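Long-range contact in aminopeptidase C (Lactobacillus rhamnosus, PDB 4K7C), which probably removes residues from the amino termini of peptides, acting as a papain-like, C1-like cysteine aminopeptidase: residues Gly68-Arg80 against Phe92-Lys104. Sequence-based numbering, arbitrary orientation.
Sequences GRCWMFAALNTMR and FELSQNYTFFWDK. With GOL (glycerol), chain F.
Face-on stacking joins Phe73 and Gln96: the amide lies over one ring face with its plane only 7° from the ring's. A bend at chi2 turns the amide flat there, while Gln96 NE2 gives its protons to Glu93 OE2 (3.0 Å) and to a water shared with Asn77 OD1; Lys157 NZ donates to Gln96 OE1. Two CH-pi contacts accompany the stack: Gln96 CG stands 3.4 Å from the Phe73 centroid, and Arg69 CD sits over the Phe100 face, 3.6 Å from its centroid.

In the apolar packing, the axes of segments 70-80 and 96-104 approach to 9.8 Å, their N-to-C directions 131° apart. Selenomethionine Met72 is a knob among Gln96, Thr99, Phe100 and Asp103, its CE at the Phe100 ring edge; Leu76 CD2 meets CD1 of Leu94, in the lead-in to the second helix, at 4.0 Å. Helix 70-87 begins at Cys70, which touches His364, an arrangement consistent with the central helix and catalytic Cys-His pair of papain-like folds.

Polar closure falls to Arg80, whose NH1 bonds Phe92 O (2.9 Å, 156°) and O3 of a glycerol, probably from the crystallisation liquor, while NE holds Asn77 OD1 (2.7 Å) and NH2 forms a salt bridge with Glu384. A leucine here would probably leave Phe92 O and Asn77 OD1 without these donors and cost Glu384 that salt bridge.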
loop_
_atom_site.group_PDB
_atom_site.type_symbol
_atom_site.label_atom_id
_atom_site.label_comp_id
_atom_site.label_asym_id
_atom_site.label_seq_id
_atom_site.Cartn_x
_atom_site.Cartn_y
_atom_site.Cartn_z
ATOM N N GLY A 68 27.017 2.654 2.523
ATOM C CA GLY A 68 27.846 2.305 3.728
ATOM C C GLY A 68 28.644 3.501 4.254
ATOM O O GLY A 68 29.832 3.358 4.603
ATOM N N ARG A 69 27.976 4.643 4.441
ATOM C CA ARG A 69 28.639 5.882 4.727
ATOM C C ARG A 69 28.524 6.213 6.222
ATOM O O ARG A 69 28.723 7.353 6.594
ATOM C CB ARG A 69 28.059 7.055 3.895
ATOM C CG ARG A 69 28.328 6.935 2.455
ATOM C CD ARG A 69 27.735 8.066 1.629
ATOM N NE ARG A 69 26.270 8.095 1.742
ATOM C CZ ARG A 69 25.500 9.087 1.377
ATOM N NH1 ARG A 69 25.987 10.257 0.929
ATOM N NH2 ARG A 69 24.190 8.953 1.517
ATOM N N CYS A 70 28.275 5.204 7.076
ATOM C CA CYS A 70 28.008 5.501 8.500
ATOM C C CYS A 70 29.125 6.369 9.108
ATOM O O CYS A 70 28.834 7.401 9.676
ATOM C CB CYS A 70 27.824 4.210 9.274
ATOM S SG CYS A 70 29.344 3.306 9.233
ATOM N N TRP A 71 30.384 6.019 8.828
ATOM C CA TRP A 71 31.564 6.713 9.393
ATOM C C TRP A 71 31.550 8.214 9.089
ATOM O O TRP A 71 31.829 9.008 9.947
ATOM C CB TRP A 71 32.841 6.079 8.892
ATOM C CG TRP A 71 33.079 6.141 7.378
ATOM C CD1 TRP A 71 32.309 5.589 6.370
ATOM C CD2 TRP A 71 34.192 6.759 6.724
ATOM N NE1 TRP A 71 32.856 5.856 5.158
ATOM C CE2 TRP A 71 34.041 6.524 5.342
ATOM C CE3 TRP A 71 35.291 7.472 7.169
ATOM C CZ2 TRP A 71 34.969 6.972 4.414
ATOM C CZ3 TRP A 71 36.236 7.897 6.233
ATOM C CH2 TRP A 71 36.071 7.648 4.902
HETATM N N MSE A 72 31.134 8.557 7.870
HETATM C CA MSE A 72 31.003 9.953 7.433
HETATM C C MSE A 72 29.840 10.673 8.080
HETATM O O MSE A 72 29.957 11.767 8.568
HETATM C CB MSE A 72 30.787 10.067 5.921
HETATM C CG MSE A 72 31.744 9.361 5.071
HETATM SE SE MSE A 72 31.165 9.676 3.215
HETATM C CE MSE A 72 32.688 8.607 2.710
ATOM N N PHE A 73 28.685 10.016 8.093
ATOM C CA PHE A 73 27.492 10.549 8.737
ATOM C C PHE A 73 27.773 10.819 10.196
ATOM O O PHE A 73 27.435 11.913 10.709
ATOM C CB PHE A 73 26.253 9.617 8.557
ATOM C CG PHE A 73 25.551 9.837 7.240
ATOM C CD1 PHE A 73 24.322 10.490 7.196
ATOM C CD2 PHE A 73 26.107 9.431 6.089
ATOM C CE1 PHE A 73 23.683 10.724 6.010
ATOM C CE2 PHE A 73 25.488 9.650 4.863
ATOM C CZ PHE A 73 24.287 10.346 4.827
ATOM N N ALA A 74 28.426 9.856 10.853
ATOM C CA ALA A 74 28.722 10.009 12.270
ATOM C C ALA A 74 29.729 11.139 12.543
ATOM O O ALA A 74 29.529 11.985 13.416
ATOM C CB ALA A 74 29.202 8.720 12.858
ATOM N N ALA A 75 30.757 11.207 11.765
ATOM C CA ALA A 75 31.740 12.312 11.942
ATOM C C ALA A 75 31.044 13.627 11.685
ATOM O O ALA A 75 31.190 14.586 12.472
ATOM C CB ALA A 75 32.916 12.158 11.044
ATOM N N LEU A 76 30.343 13.742 10.538
ATOM C CA LEU A 76 29.678 14.984 10.225
ATOM C C LEU A 76 28.593 15.348 11.270
ATOM O O LEU A 76 28.284 16.509 11.498
ATOM C CB LEU A 76 29.089 14.950 8.800
ATOM C CG LEU A 76 30.153 14.866 7.671
ATOM C CD1 LEU A 76 29.539 14.587 6.283
ATOM C CD2 LEU A 76 31.008 16.110 7.604
ATOM N N ASN A 77 28.036 14.333 11.932
ATOM C CA ASN A 77 27.109 14.576 13.003
ATOM C C ASN A 77 27.786 15.337 14.143
ATOM O O ASN A 77 27.255 16.321 14.643
ATOM C CB ASN A 77 26.498 13.270 13.569
ATOM C CG ASN A 77 25.361 12.722 12.704
ATOM O OD1 ASN A 77 24.726 13.449 11.933
ATOM N ND2 ASN A 77 25.066 11.390 12.873
ATOM N N THR A 78 28.958 14.907 14.517
ATOM C CA THR A 78 29.722 15.551 15.623
ATOM C C THR A 78 29.960 17.032 15.268
ATOM O O THR A 78 29.701 17.900 16.089
ATOM C CB THR A 78 31.033 14.875 16.039
ATOM O OG1 THR A 78 32.019 14.839 15.011
ATOM C CG2 THR A 78 30.722 13.395 16.541
HETATM N N MSE A 79 30.293 17.279 14.022
HETATM C CA MSE A 79 30.624 18.683 13.561
HETATM C C MSE A 79 29.378 19.515 13.488
HETATM O O MSE A 79 29.332 20.622 13.988
HETATM C CB MSE A 79 31.261 18.502 12.179
HETATM C CG MSE A 79 32.633 17.950 12.285
HETATM SE SE MSE A 79 33.407 17.676 10.522
HETATM C CE MSE A 79 34.840 16.642 11.248
ATOM N N ARG A 80 28.304 18.961 12.914
ATOM C CA ARG A 80 27.068 19.741 12.709
ATOM C C ARG A 80 26.363 20.027 14.014
ATOM O O ARG A 80 25.645 21.029 14.089
ATOM C CB ARG A 80 26.094 19.052 11.749
ATOM C CG ARG A 80 25.232 17.954 12.390
ATOM C CD ARG A 80 24.703 17.080 11.268
ATOM N NE ARG A 80 23.870 15.971 11.741
ATOM C CZ ARG A 80 22.555 16.011 11.875
ATOM N NH1 ARG A 80 21.861 17.072 11.467
ATOM N NH2 ARG A 80 21.925 14.922 12.321
ATOM N N PHE A 92 20.635 21.560 11.349
ATOM C CA PHE A 92 21.505 21.850 10.201
ATOM C C PHE A 92 22.266 20.574 9.781
ATOM O O PHE A 92 22.653 19.751 10.648
ATOM C CB PHE A 92 22.532 22.888 10.577
ATOM C CG PHE A 92 23.481 23.188 9.437
ATOM C CD1 PHE A 92 23.066 23.914 8.331
ATOM C CD2 PHE A 92 24.777 22.707 9.481
ATOM C CE1 PHE A 92 23.957 24.204 7.276
ATOM C CE2 PHE A 92 25.654 23.011 8.433
ATOM C CZ PHE A 92 25.229 23.699 7.325
ATOM N N GLU A 93 22.389 20.336 8.473
ATOM C CA GLU A 93 23.174 19.191 8.002
ATOM C C GLU A 93 24.310 19.603 7.032
ATOM O O GLU A 93 24.136 20.491 6.231
ATOM C CB GLU A 93 22.334 18.153 7.239
ATOM C CG GLU A 93 21.707 17.003 7.948
ATOM C CD GLU A 93 21.001 16.044 6.954
ATOM O OE1 GLU A 93 19.982 16.486 6.403
ATOM O OE2 GLU A 93 21.532 14.935 6.616
ATOM N N LEU A 94 25.445 18.917 7.177
ATOM C CA LEU A 94 26.543 19.006 6.223
ATOM C C LEU A 94 26.362 17.984 5.132
ATOM O O LEU A 94 25.701 16.915 5.378
ATOM C CB LEU A 94 27.866 18.784 6.953
ATOM C CG LEU A 94 28.192 19.820 8.043
ATOM C CD1 LEU A 94 29.225 19.363 9.123
ATOM C CD2 LEU A 94 28.598 21.151 7.390
ATOM N N SER A 95 26.999 18.225 3.983
ATOM C CA SER A 95 26.890 17.334 2.848
ATOM C C SER A 95 27.699 16.045 3.038
ATOM O O SER A 95 28.909 16.037 2.940
ATOM C CB SER A 95 27.365 18.020 1.586
ATOM O OG SER A 95 27.323 17.238 0.473
ATOM N N GLN A 96 26.980 14.940 3.207
ATOM C CA GLN A 96 27.669 13.626 3.158
ATOM C C GLN A 96 28.079 13.174 1.770
ATOM O O GLN A 96 28.922 12.335 1.669
ATOM C CB GLN A 96 26.784 12.568 3.839
ATOM C CG GLN A 96 26.231 13.032 5.159
ATOM C CD GLN A 96 24.892 13.656 5.089
ATOM O OE1 GLN A 96 24.374 14.003 4.014
ATOM N NE2 GLN A 96 24.319 13.934 6.297
ATOM N N ASN A 97 27.479 13.721 0.707
ATOM C CA ASN A 97 27.847 13.423 -0.632
ATOM C C ASN A 97 29.258 14.050 -0.917
ATOM O O ASN A 97 30.044 13.418 -1.589
ATOM C CB ASN A 97 26.848 13.909 -1.598
ATOM C CG ASN A 97 27.067 13.358 -2.985
ATOM O OD1 ASN A 97 27.745 12.320 -3.174
ATOM N ND2 ASN A 97 26.454 13.967 -3.950
ATOM N N TYR A 98 29.515 15.232 -0.378
ATOM C CA TYR A 98 30.799 15.936 -0.540
ATOM C C TYR A 98 31.951 15.042 -0.097
ATOM O O TYR A 98 32.878 14.824 -0.876
ATOM C CB TYR A 98 30.787 17.326 0.154
ATOM C CG TYR A 98 32.003 18.175 -0.176
ATOM C CD1 TYR A 98 32.123 18.890 -1.373
ATOM C CD2 TYR A 98 33.057 18.209 0.704
ATOM C CE1 TYR A 98 33.263 19.658 -1.644
ATOM C CE2 TYR A 98 34.226 18.925 0.401
ATOM C CZ TYR A 98 34.277 19.677 -0.732
ATOM O OH TYR A 98 35.446 20.457 -1.000
ATOM N N THR A 99 31.849 14.475 1.118
ATOM C CA THR A 99 32.894 13.599 1.627
ATOM C C THR A 99 32.922 12.323 0.855
ATOM O O THR A 99 33.989 11.759 0.621
ATOM C CB THR A 99 32.725 13.292 3.139
ATOM O OG1 THR A 99 31.316 13.062 3.423
ATOM C CG2 THR A 99 33.191 14.434 3.967
ATOM N N PHE A 100 31.764 11.906 0.298
ATOM C CA PHE A 100 31.679 10.628 -0.417
ATOM C C PHE A 100 32.431 10.750 -1.739
ATOM O O PHE A 100 33.190 9.836 -2.202
ATOM C CB PHE A 100 30.222 10.283 -0.695
ATOM C CG PHE A 100 29.953 8.826 -1.079
ATOM C CD1 PHE A 100 30.514 7.755 -0.401
ATOM C CD2 PHE A 100 29.013 8.535 -2.075
ATOM C CE1 PHE A 100 30.183 6.471 -0.705
ATOM C CE2 PHE A 100 28.655 7.224 -2.401
ATOM C CZ PHE A 100 29.237 6.186 -1.701
ATOM N N PHE A 101 32.229 11.867 -2.397
ATOM C CA PHE A 101 32.947 12.110 -3.651
ATOM C C PHE A 101 34.499 11.979 -3.502
ATOM O O PHE A 101 35.123 11.231 -4.211
ATOM C CB PHE A 101 32.508 13.492 -4.253
ATOM C CG PHE A 101 33.163 13.796 -5.620
ATOM C CD1 PHE A 101 32.486 13.694 -6.817
ATOM C CD2 PHE A 101 34.501 14.149 -5.662
ATOM C CE1 PHE A 101 33.128 13.992 -8.019
ATOM C CE2 PHE A 101 35.142 14.404 -6.852
ATOM C CZ PHE A 101 34.479 14.271 -8.031
ATOM N N TRP A 102 35.071 12.770 -2.580
ATOM C CA TRP A 102 36.502 12.875 -2.371
ATOM C C TRP A 102 37.062 11.582 -1.796
ATOM O O TRP A 102 38.127 11.131 -2.209
ATOM C CB TRP A 102 36.800 14.047 -1.495
ATOM C CG TRP A 102 36.509 15.346 -2.182
ATOM C CD1 TRP A 102 35.672 16.342 -1.767
ATOM C CD2 TRP A 102 37.077 15.794 -3.417
ATOM N NE1 TRP A 102 35.699 17.383 -2.671
ATOM C CE2 TRP A 102 36.549 17.068 -3.684
ATOM C CE3 TRP A 102 37.982 15.252 -4.311
ATOM C CZ2 TRP A 102 36.917 17.840 -4.852
ATOM C CZ3 TRP A 102 38.325 15.975 -5.477
ATOM C CH2 TRP A 102 37.787 17.241 -5.744
ATOM N N ASP A 103 36.272 10.901 -0.977
ATOM C CA ASP A 103 36.665 9.617 -0.473
ATOM C C ASP A 103 36.872 8.590 -1.609
ATOM O O ASP A 103 37.940 7.903 -1.765
ATOM C CB ASP A 103 35.664 9.087 0.558
ATOM C CG ASP A 103 36.113 7.783 1.163
ATOM O OD1 ASP A 103 37.232 7.766 1.736
ATOM O OD2 ASP A 103 35.318 6.748 1.072
ATOM N N LYS A 104 35.880 8.394 -2.445
ATOM C CA LYS A 104 35.992 7.534 -3.609
ATOM C C LYS A 104 37.094 7.871 -4.569
ATOM O O LYS A 104 37.757 7.028 -5.103
ATOM C CB LYS A 104 34.664 7.522 -4.368
ATOM C CG LYS A 104 33.497 6.863 -3.678
ATOM C CD LYS A 104 33.026 5.655 -4.420
ATOM C CE LYS A 104 31.976 4.779 -3.692
ATOM N NZ LYS A 104 32.410 4.156 -2.423
HETATM C C1 GOL F . 17.053 15.478 8.389
HETATM O O1 GOL F . 15.771 15.765 7.835
HETATM C C2 GOL F . 17.509 16.637 9.288
HETATM O O2 GOL F . 17.918 17.786 8.508
HETATM C C3 GOL F . 18.732 16.230 10.116
HETATM O O3 GOL F . 18.955 17.303 11.022
HETATM O O HOH W 1 25.296 13.563 9.127
#